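Local coordinates for host-nuclease inhibitor protein Gam, putative (Desulfovibrio vulgaris, PDB 2P2U), which probably binds double-stranded DNA as a member of the bacteriophage Mu Gam family, though its function has not been established, at residues R30-G33 with E34-Q38; L58-R61 with K62-D66; T108-M111 with T112-R115; D141-L144 with E145-G148. All coordinates share one frame; numbering follows the deposited sequence.

Contact 1: R30-G33 with E34-Q38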
loop_
_atom_site.group_PDB
_atom_site.type_symbol
_atom_site.label_atom_id
_atom_site.label_comp_id
_atom_site.label_asym_id
_atom_site.label_seq_id
_atom_site.Cartn_x
_atom_site.Cartn_y
_atom_site.Cartn_z
ATOM N N ARG A 30 -24.184 14.335 -3.662
ATOM C CA ARG A 30 -24.845 14.063 -2.400
ATOM C C ARG A 30 -25.411 12.642 -2.422
ATOM O O ARG A 30 -25.383 11.975 -1.415
ATOM C CB ARG A 30 -25.941 15.095 -2.161
ATOM C CG ARG A 30 -25.908 15.777 -0.812
ATOM C CD ARG A 30 -27.143 16.730 -0.629
ATOM N NE ARG A 30 -26.853 18.105 -1.038
ATOM C CZ ARG A 30 -27.357 18.673 -2.114
ATOM N NH1 ARG A 30 -28.212 18.001 -2.897
ATOM N NH2 ARG A 30 -26.999 19.916 -2.403
ATOM N N LYS A 31 -25.914 12.211 -3.580
ATOM C CA LYS A 31 -26.360 10.853 -3.836
ATOM C C LYS A 31 -25.183 9.842 -3.825
ATOM O O LYS A 31 -25.033 9.076 -2.860
ATOM C CB LYS A 31 -27.111 10.800 -5.164
ATOM C CG LYS A 31 -28.492 10.088 -5.084
ATOM C CD LYS A 31 -29.698 11.053 -4.670
ATOM C CE LYS A 31 -30.911 11.061 -5.720
ATOM N NZ LYS A 31 -30.674 11.554 -7.186
ATOM N N VAL A 32 -24.359 9.817 -4.878
ATOM C CA VAL A 32 -23.100 9.044 -4.854
ATOM C C VAL A 32 -22.529 8.924 -3.438
ATOM O O VAL A 32 -22.646 7.867 -2.847
ATOM C CB VAL A 32 -22.032 9.599 -5.836
ATOM C CG1 VAL A 32 -20.632 9.255 -5.385
ATOM C CG2 VAL A 32 -22.262 9.078 -7.182
ATOM N N GLY A 33 -21.955 10.002 -2.894
ATOM C CA GLY A 33 -21.353 10.016 -1.549
ATOM C C GLY A 33 -22.185 9.400 -0.438
ATOM O O GLY A 33 -21.750 9.352 0.695
ATOM N N GLU A 34 -23.373 8.906 -0.764
ATOM C CA GLU A 34 -24.240 8.219 0.176
ATOM C C GLU A 34 -24.526 6.778 -0.253
ATOM O O GLU A 34 -24.848 5.917 0.584
ATOM C CB GLU A 34 -25.530 9.004 0.343
ATOM C CG GLU A 34 -26.823 8.198 0.253
ATOM C CD GLU A 34 -28.058 9.087 0.052
ATOM O OE1 GLU A 34 -28.937 8.673 -0.781
ATOM O OE2 GLU A 34 -28.141 10.190 0.712
ATOM N N ILE A 35 -24.447 6.526 -1.559
ATOM C CA ILE A 35 -24.245 5.168 -2.090
ATOM C C ILE A 35 -23.010 4.568 -1.382
ATOM O O ILE A 35 -23.077 3.480 -0.818
ATOM C CB ILE A 35 -24.037 5.222 -3.632
ATOM C CG1 ILE A 35 -25.355 5.045 -4.385
ATOM C CG2 ILE A 35 -22.984 4.212 -4.112
ATOM C CD1 ILE A 35 -25.192 5.236 -5.887
ATOM N N GLU A 36 -21.924 5.341 -1.380
ATOM C CA GLU A 36 -20.654 5.016 -0.744
ATOM C C GLU A 36 -20.672 5.068 0.785
ATOM O O GLU A 36 -19.636 4.994 1.426
ATOM C CB GLU A 36 -19.543 5.944 -1.287
ATOM C CG GLU A 36 -18.873 5.427 -2.584
ATOM C CD GLU A 36 -18.288 6.526 -3.466
ATOM O OE1 GLU A 36 -18.043 7.634 -2.945
ATOM O OE2 GLU A 36 -18.061 6.288 -4.684
ATOM N N ALA A 37 -21.828 5.220 1.390
ATOM C CA ALA A 37 -21.878 5.160 2.839
ATOM C C ALA A 37 -22.470 3.803 3.107
ATOM O O ALA A 37 -22.063 3.110 4.028
ATOM C CB ALA A 37 -22.775 6.276 3.414
ATOM N N GLN A 38 -23.427 3.435 2.264
ATOM C CA GLN A 38 -24.102 2.155 2.348
ATOM C C GLN A 38 -23.205 0.942 2.066
ATOM O O GLN A 38 -23.426 -0.151 2.584
ATOM C CB GLN A 38 -25.247 2.145 1.357
ATOM C CG GLN A 38 -26.380 2.967 1.829
ATOM C CD GLN A 38 -27.627 2.605 1.102
ATOM O OE1 GLN A 38 -27.764 1.471 0.626
ATOM N NE2 GLN A 38 -28.550 3.560 0.991
#

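Contact 2: L58-R61 with K62-D66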
loop_
_atom_site.group_PDB
_atom_site.type_symbol
_atom_site.label_atom_id
_atom_site.label_comp_id
_atom_site.label_asym_id
_atom_site.label_seq_id
_atom_site.Cartn_x
_atom_site.Cartn_y
_atom_site.Cartn_z
ATOM N N LEU A 58 -10.061 -19.331 15.982
ATOM C CA LEU A 58 -8.607 -19.069 16.001
ATOM C C LEU A 58 -8.028 -19.053 17.407
ATOM O O LEU A 58 -6.815 -19.223 17.573
ATOM C CB LEU A 58 -8.236 -17.788 15.253
ATOM C CG LEU A 58 -8.359 -17.747 13.710
ATOM C CD1 LEU A 58 -8.760 -16.330 13.291
ATOM C CD2 LEU A 58 -7.111 -18.236 12.920
ATOM N N ALA A 59 -8.877 -18.833 18.414
ATOM C CA ALA A 59 -8.459 -18.990 19.801
ATOM C C ALA A 59 -8.219 -20.475 20.049
ATOM O O ALA A 59 -7.196 -20.853 20.581
ATOM C CB ALA A 59 -9.515 -18.463 20.770
ATOM N N ARG A 60 -9.166 -21.311 19.627
ATOM C CA ARG A 60 -9.031 -22.742 19.777
ATOM C C ARG A 60 -7.835 -23.263 18.959
ATOM O O ARG A 60 -7.048 -24.100 19.442
ATOM C CB ARG A 60 -10.348 -23.477 19.443
ATOM C CG ARG A 60 -10.272 -25.039 19.476
ATOM C CD ARG A 60 -11.021 -25.698 20.647
ATOM N NE ARG A 60 -10.187 -25.960 21.824
ATOM C CZ ARG A 60 -9.808 -27.159 22.264
ATOM N NH1 ARG A 60 -10.137 -28.283 21.626
ATOM N NH2 ARG A 60 -9.076 -27.224 23.358
ATOM N N ARG A 61 -7.661 -22.760 17.744
ATOM C CA ARG A 61 -6.528 -23.250 16.967
ATOM C C ARG A 61 -5.205 -22.994 17.683
ATOM O O ARG A 61 -4.282 -23.742 17.497
ATOM C CB ARG A 61 -6.522 -22.651 15.583
ATOM C CG ARG A 61 -5.478 -23.225 14.705
ATOM C CD ARG A 61 -5.534 -22.514 13.406
ATOM N NE ARG A 61 -4.884 -23.230 12.315
ATOM C CZ ARG A 61 -3.567 -23.453 12.185
ATOM N NH1 ARG A 61 -3.120 -24.083 11.094
ATOM N NH2 ARG A 61 -2.708 -23.046 13.125
ATOM N N LYS A 62 -5.144 -21.966 18.528
ATOM C CA LYS A 62 -3.940 -21.603 19.267
ATOM C C LYS A 62 -3.635 -22.639 20.376
ATOM O O LYS A 62 -2.674 -23.385 20.269
ATOM C CB LYS A 62 -4.077 -20.148 19.809
ATOM C CG LYS A 62 -2.822 -19.487 20.507
ATOM C CD LYS A 62 -1.524 -19.432 19.651
ATOM C CE LYS A 62 -0.269 -19.082 20.522
ATOM N NZ LYS A 62 1.004 -18.727 19.740
ATOM N N GLU A 63 -4.438 -22.681 21.434
ATOM C CA GLU A 63 -4.468 -23.813 22.355
ATOM C C GLU A 63 -3.922 -25.185 21.772
ATOM O O GLU A 63 -3.099 -25.861 22.408
ATOM C CB GLU A 63 -5.908 -23.981 22.863
ATOM C CG GLU A 63 -6.468 -22.829 23.767
ATOM C CD GLU A 63 -7.944 -23.061 24.298
ATOM O OE1 GLU A 63 -8.399 -24.238 24.510
ATOM O OE2 GLU A 63 -8.652 -22.034 24.528
ATOM N N LEU A 64 -4.371 -25.575 20.569
ATOM C CA LEU A 64 -4.045 -26.869 19.972
ATOM C C LEU A 64 -2.689 -26.802 19.381
ATOM O O LEU A 64 -1.867 -27.681 19.624
ATOM C CB LEU A 64 -4.992 -27.222 18.836
ATOM C CG LEU A 64 -6.471 -27.343 19.129
ATOM C CD1 LEU A 64 -7.216 -27.291 17.837
ATOM C CD2 LEU A 64 -6.791 -28.603 19.920
ATOM N N GLU A 65 -2.477 -25.784 18.540
ATOM C CA GLU A 65 -1.153 -25.481 18.003
ATOM C C GLU A 65 -0.079 -25.459 19.093
ATOM O O GLU A 65 0.909 -26.161 18.978
ATOM C CB GLU A 65 -1.156 -24.151 17.275
ATOM C CG GLU A 65 0.176 -23.856 16.568
ATOM C CD GLU A 65 0.126 -22.601 15.698
ATOM O OE1 GLU A 65 -0.959 -22.330 15.084
ATOM O OE2 GLU A 65 1.187 -21.910 15.647
ATOM N N ASP A 66 -0.277 -24.660 20.136
ATOM C CA ASP A 66 0.602 -24.681 21.287
ATOM C C ASP A 66 0.696 -26.133 21.751
ATOM O O ASP A 66 1.551 -26.867 21.258
ATOM C CB ASP A 66 0.095 -23.732 22.382
ATOM C CG ASP A 66 0.481 -22.255 22.115
ATOM O OD1 ASP A 66 1.452 -22.034 21.361
ATOM O OD2 ASP A 66 -0.173 -21.320 22.653
#

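Contact 3: T108-M111 with T112-R115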
loop_
_atom_site.group_PDB
_atom_site.type_symbol
_atom_site.label_atom_id
_atom_site.label_comp_id
_atom_site.label_asym_id
_atom_site.label_seq_id
_atom_site.Cartn_x
_atom_site.Cartn_y
_atom_site.Cartn_z
ATOM N N THR A 108 22.177 0.071 14.778
ATOM C CA THR A 108 21.052 0.282 13.921
ATOM C C THR A 108 21.409 -0.064 12.528
ATOM O O THR A 108 22.546 -0.084 12.183
ATOM C CB THR A 108 20.692 1.756 13.878
ATOM O OG1 THR A 108 21.876 2.473 13.467
ATOM C CG2 THR A 108 20.212 2.239 15.194
ATOM N N LYS A 109 20.402 -0.249 11.689
ATOM C CA LYS A 109 20.605 -0.532 10.262
ATOM C C LYS A 109 21.294 0.629 9.511
ATOM O O LYS A 109 22.033 0.406 8.559
ATOM C CB LYS A 109 19.261 -0.984 9.646
ATOM C CG LYS A 109 19.038 -0.647 8.177
ATOM C CD LYS A 109 17.891 -1.492 7.602
ATOM C CE LYS A 109 17.910 -1.620 6.033
ATOM N NZ LYS A 109 16.614 -2.350 5.697
ATOM N N ASP A 110 21.100 1.864 9.927
ATOM C CA ASP A 110 21.877 2.960 9.351
ATOM C C ASP A 110 23.379 2.899 9.764
ATOM O O ASP A 110 24.244 3.423 9.037
ATOM C CB ASP A 110 21.363 4.284 9.838
ATOM C CG ASP A 110 20.157 4.831 9.086
ATOM O OD1 ASP A 110 19.751 4.333 7.990
ATOM O OD2 ASP A 110 19.638 5.850 9.629
HETATM N N MSE A 111 23.722 2.323 10.923
HETATM C CA MSE A 111 25.143 2.227 11.226
HETATM C C MSE A 111 25.822 1.132 10.401
HETATM O O MSE A 111 26.990 1.264 10.007
HETATM C CB MSE A 111 25.399 2.095 12.704
HETATM C CG MSE A 111 24.738 3.201 13.533
HETATM SE SE MSE A 111 24.523 2.646 15.461
HETATM C CE MSE A 111 26.341 1.834 15.655
ATOM N N THR A 112 25.087 0.072 10.104
ATOM C CA THR A 112 25.560 -0.958 9.191
ATOM C C THR A 112 25.802 -0.416 7.782
ATOM O O THR A 112 26.845 -0.738 7.132
ATOM C CB THR A 112 24.585 -2.058 9.177
ATOM O OG1 THR A 112 24.692 -2.695 10.455
ATOM C CG2 THR A 112 24.822 -3.088 8.089
ATOM N N LEU A 113 24.879 0.425 7.291
ATOM C CA LEU A 113 25.137 1.111 6.001
ATOM C C LEU A 113 26.420 1.944 5.970
ATOM O O LEU A 113 27.104 1.964 4.970
ATOM C CB LEU A 113 23.984 2.050 5.649
ATOM C CG LEU A 113 22.808 1.155 5.301
ATOM C CD1 LEU A 113 21.495 1.893 5.138
ATOM C CD2 LEU A 113 23.131 0.365 4.020
ATOM N N GLU A 114 26.676 2.699 7.028
ATOM C CA GLU A 114 27.745 3.635 6.973
ATOM C C GLU A 114 28.973 2.782 7.043
ATOM O O GLU A 114 29.990 3.052 6.404
ATOM C CB GLU A 114 27.627 4.698 8.075
ATOM C CG GLU A 114 28.740 5.759 8.101
ATOM C CD GLU A 114 29.170 6.303 6.698
ATOM O OE1 GLU A 114 30.404 6.485 6.466
ATOM O OE2 GLU A 114 28.269 6.514 5.839
ATOM N N ARG A 115 28.902 1.691 7.792
ATOM C CA ARG A 115 30.034 0.836 7.742
ATOM C C ARG A 115 30.246 0.217 6.475
ATOM O O ARG A 115 31.396 0.084 6.131
ATOM C CB ARG A 115 29.891 -0.312 8.632
ATOM C CG ARG A 115 30.027 0.108 9.992
ATOM C CD ARG A 115 30.011 -1.084 10.914
ATOM N NE ARG A 115 29.878 -0.626 12.336
ATOM C CZ ARG A 115 29.962 -1.386 13.509
ATOM N NH1 ARG A 115 30.185 -2.704 13.514
ATOM N NH2 ARG A 115 29.822 -0.868 14.735
#

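Contact 4: D141-L144 with E145-G148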
loop_
_atom_site.group_PDB
_atom_site.type_symbol
_atom_site.label_atom_id
_atom_site.label_comp_id
_atom_site.label_asym_id
_atom_site.label_seq_id
_atom_site.Cartn_x
_atom_site.Cartn_y
_atom_site.Cartn_z
ATOM N N ASP A 141 13.675 29.306 -14.413
ATOM C CA ASP A 141 13.463 28.430 -15.577
ATOM C C ASP A 141 14.703 27.846 -16.282
ATOM O O ASP A 141 14.635 26.737 -16.883
ATOM C CB ASP A 141 12.658 29.199 -16.593
ATOM C CG ASP A 141 11.238 29.141 -16.296
ATOM O OD1 ASP A 141 10.797 29.788 -15.325
ATOM O OD2 ASP A 141 10.543 28.385 -16.995
ATOM N N GLU A 142 15.789 28.629 -16.258
ATOM C CA GLU A 142 17.056 28.263 -16.848
ATOM C C GLU A 142 17.782 27.204 -16.052
ATOM O O GLU A 142 18.433 26.360 -16.681
ATOM C CB GLU A 142 18.020 29.437 -16.976
ATOM C CG GLU A 142 17.416 30.692 -17.219
ATOM C CD GLU A 142 17.027 31.399 -15.913
ATOM O OE1 GLU A 142 17.832 31.356 -14.923
ATOM O OE2 GLU A 142 15.898 31.991 -15.923
ATOM N N ARG A 143 17.784 27.287 -14.727
ATOM C CA ARG A 143 18.411 26.263 -13.923
ATOM C C ARG A 143 17.646 24.960 -14.088
ATOM O O ARG A 143 18.217 23.887 -14.259
ATOM C CB ARG A 143 18.522 26.691 -12.479
ATOM C CG ARG A 143 19.627 27.739 -12.336
ATOM C CD ARG A 143 20.009 27.978 -10.887
ATOM N NE ARG A 143 20.785 26.853 -10.381
ATOM C CZ ARG A 143 20.816 26.433 -9.115
ATOM N NH1 ARG A 143 20.070 27.013 -8.187
ATOM N NH2 ARG A 143 21.595 25.401 -8.769
ATOM N N LEU A 144 16.338 25.053 -14.152
ATOM C CA LEU A 144 15.584 23.897 -14.430
ATOM C C LEU A 144 15.974 23.332 -15.773
ATOM O O LEU A 144 16.070 22.120 -15.893
ATOM C CB LEU A 144 14.099 24.202 -14.373
ATOM C CG LEU A 144 13.609 24.730 -13.050
ATOM C CD1 LEU A 144 12.140 25.113 -13.264
ATOM C CD2 LEU A 144 13.770 23.659 -11.932
ATOM N N GLU A 145 16.166 24.171 -16.790
ATOM C CA GLU A 145 16.382 23.686 -18.152
ATOM C C GLU A 145 17.688 22.856 -18.180
ATOM O O GLU A 145 17.777 21.840 -18.886
ATOM C CB GLU A 145 16.356 24.835 -19.195
ATOM C CG GLU A 145 16.812 24.510 -20.677
ATOM C CD GLU A 145 18.432 24.631 -20.849
ATOM O OE1 GLU A 145 19.058 25.668 -20.327
ATOM O OE2 GLU A 145 19.055 23.697 -21.477
HETATM N N MSE A 146 18.662 23.237 -17.374
HETATM C CA MSE A 146 19.945 22.560 -17.424
HETATM C C MSE A 146 19.884 21.162 -16.840
HETATM O O MSE A 146 20.588 20.266 -17.335
HETATM C CB MSE A 146 21.047 23.364 -16.763
HETATM C CG MSE A 146 21.448 24.548 -17.574
HETATM SE SE MSE A 146 23.038 25.435 -16.927
HETATM C CE MSE A 146 22.515 26.407 -15.354
ATOM N N VAL A 147 19.041 20.973 -15.826
ATOM C CA VAL A 147 18.848 19.664 -15.281
ATOM C C VAL A 147 17.704 18.896 -15.940
ATOM O O VAL A 147 17.273 17.840 -15.424
ATOM C CB VAL A 147 18.641 19.704 -13.821
ATOM C CG1 VAL A 147 19.801 20.389 -13.182
ATOM C CG2 VAL A 147 17.394 20.363 -13.515
ATOM N N GLY A 148 17.227 19.416 -17.085
ATOM C CA GLY A 148 16.239 18.724 -17.887
ATOM C C GLY A 148 14.826 18.822 -17.404
ATOM O O GLY A 148 14.053 17.932 -17.658
#

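Contact 1: R30-G33 with E34-Q38
Val-32 and Glu-36, one turn apart, lie side by side and point the same way. The valine brings its CG1 methyl alongside the carboxylate, with CG1 3.9 Å from Glu-36 OE1 and nearly as close to OE2. CG1 gets there because it stands anti to the valine N (chi1 154°), while the glutamate chain runs extended beyond CG. Aliphatic carbon also rests on backbone oxygens: Glu-34 CB sits 3.2 Å from Lys-31 O and 3.5 Å from Arg-30 O, and the CB of Ile-35 leans on the carbonyl of Val-32.

Two bonds of the alpha-helical i to i+4 kind carry the backbone. Ile-35 N donates to Lys-31 O at 2.9 Å, and Glu-36 N reaches Val-32 O at 3.0 Å. This is the long helix 15-74, and here it is kinked: the i to i+4 bond is missing at Glu-34 N, whose modelled place is not sure, and at Ala-37 N, which lies 4.2 Å from Gly-33 O and makes a weak bond to Glu-34 O instead.

Further packing comes from the second subunit, in an order consistent with antiparallel helices: Lys-31 lies on its Leu-57, Val-32 on its Ser-54 and Ile-35 on its Lys-53.

Contact 2: L58-R61 with K62-D66
Arg-61 and Glu-65 share the shortest polar link between the two segments, a salt bridge spanning one helical turn with Arg-61 NH2 2.7 Å from Glu-65 OE1. The arginine leaves the backbone with CG anti to N (chi1 -174°) and stays extended as far as NE, which carries its guanidinium out beyond the turn. The glutamate, also extended, comes to the edge of that group near its plane, its carboxylate turned 86° away. Arg-61 has a second acidic partner: its NE forms a salt bridge with Asp-29 OD1 of the second subunit.

Arg-60 instead bends at chi2 and chi3, folding the guanidinium toward the following turn. NH2 donates to Glu-63 OE1 at 3.3 Å along an almost straight line (167°); the oxygen lies in the guanidinium plane, while the N-H meets it on its anti side from somewhat outside the carboxylate plane. Over one face of the same group sits Leu-64 CD2, 3.8 Å from Arg-60 NH1 and offset toward the rim. An edge bond and a methyl on a face together limit how the guanidinium can turn, and NH1 goes on to a salt bridge with Glu-24 of the second subunit.

The helix continues underneath, though Lys-62 N and Glu-63 N bond only weakly to the turn before; Leu-64 N to Arg-60 O at 3.3 Å and Glu-65 N to Arg-61 O at 2.9 Å are firmer. Around it stands the second subunit: Leu-64 packs on Ile-25 of its helix 15-74, Arg-61 and Glu-65 on Ile-161 and Ile-159 of its strand 149-161.

Contact 3: T108-M111 with T112-R115
The carboxylate of Asp-110 and the guanidinium of Arg-115 are the flat groups that meet the opposite segment, each by a light touch. Asp-110 offers one oxygen, OD1, to the CD1 methyl of Leu-113 at 4.1 Å, and the two side chains cross obliquely. The Arg-115 guanidinium lies near Met-111 O, but it is the aliphatic stem that makes the closer approach: Arg-115 CG comes 3.2 Å from Met-111 O, and beyond it the chain runs extended to NE.

At the start of the helix Thr-108 is the N-cap. A chi1 of 56° swings OG1 round to receive Met-111 N at 3.1 Å, the capping bond. The carbonyl of the same threonine takes two donors, Met-111 N at 3.0 Å and Thr-112 N at 3.3 Å. From there the i to i+4 ladder of helix 109-118 proceeds with Leu-113 N to Lys-109 O at 3.1 Å and Arg-115 N to Met-111 O at 3.0 Å. Glu-114 N bonds to Asp-110 O at 3.2 Å.

The polar ends find their partners beyond the two segments. Glu-114 pairs with Arg-117 of its own chain, and Lys-109 makes a salt bridge to Asp-130 of the second subunit. Thr-112 OG1 and Arg-115 NH1 bond to the carbonyls of Val-147 and Met-146 of that subunit, at and just past the C-terminal end of its helix 141-146. A cationic group set against helix-end carbonyls would probably be favoured by the partial negative charge gathered there.

Contact 4: D141-L144 with E145-G148
A Schellman motif closes helix 141-146, spanning Leu-144 to Leu-149, with Gly-148 as its C-prime residue. Leu-144 O receives Leu-149 N, while Gly-148 N bonds to Glu-145 O at 3.1 Å. The glycine's phi of 79°, a left-handed conformation that glycine takes up easily, ends the helix.

Before that point the helix is short. Glu-145 N donates to Asp-141 O at 3.0 Å and Met-146 N to Glu-142 O at 3.2 Å. Val-147 N makes only weak bonds, to Arg-143 O at 3.4 Å and to Leu-144 O, and Val-147 is the first residue to leave helical angles. The motif thus hands the chain from helix 141-146 directly to strand 149-161, whose Leu-149 and Arg-151 touch the buried Leu-144.

Side chains pack mostly onto carbonyls of the preceding turn. Val-147 lays CG2 against Leu-144 O: with CG1 beside the backbone N (chi1 -57°), CG2 falls between the N and the carbonyl carbon. Met-146, a selenomethionine, rests its CG 3.6 Å from Glu-142 O, then bends at chi3 to bring CE within 4.4 Å of Arg-143 CG. Arg-143 itself makes a cation-pi contact with Trp-139, against which Leu-144 and Val-147 also lie. On the second subunit, Phe-119 packs on Met-146 and Leu-116 on Val-147.

The four contacts follow one another along the chain without overlapping, and none touches another. Contacts 1 and 2 share the long helix 15-74, their centres 41 Å apart. Contact 3 opens helix 109-118 and contact 4 closes helix 141-146, with 35 Å between their centres and strand 125-131 lying between the two helices in sequence. The widest separation, 63 Å between the centres of contacts 2 and 4, reflects an extended chain. What unites the four is the second subunit, which all of them touch: the long helices apparently pair antiparallel, and residues 112-115 meet residues 146-148 of the other copy. The dimer is therefore held together at widely spaced points.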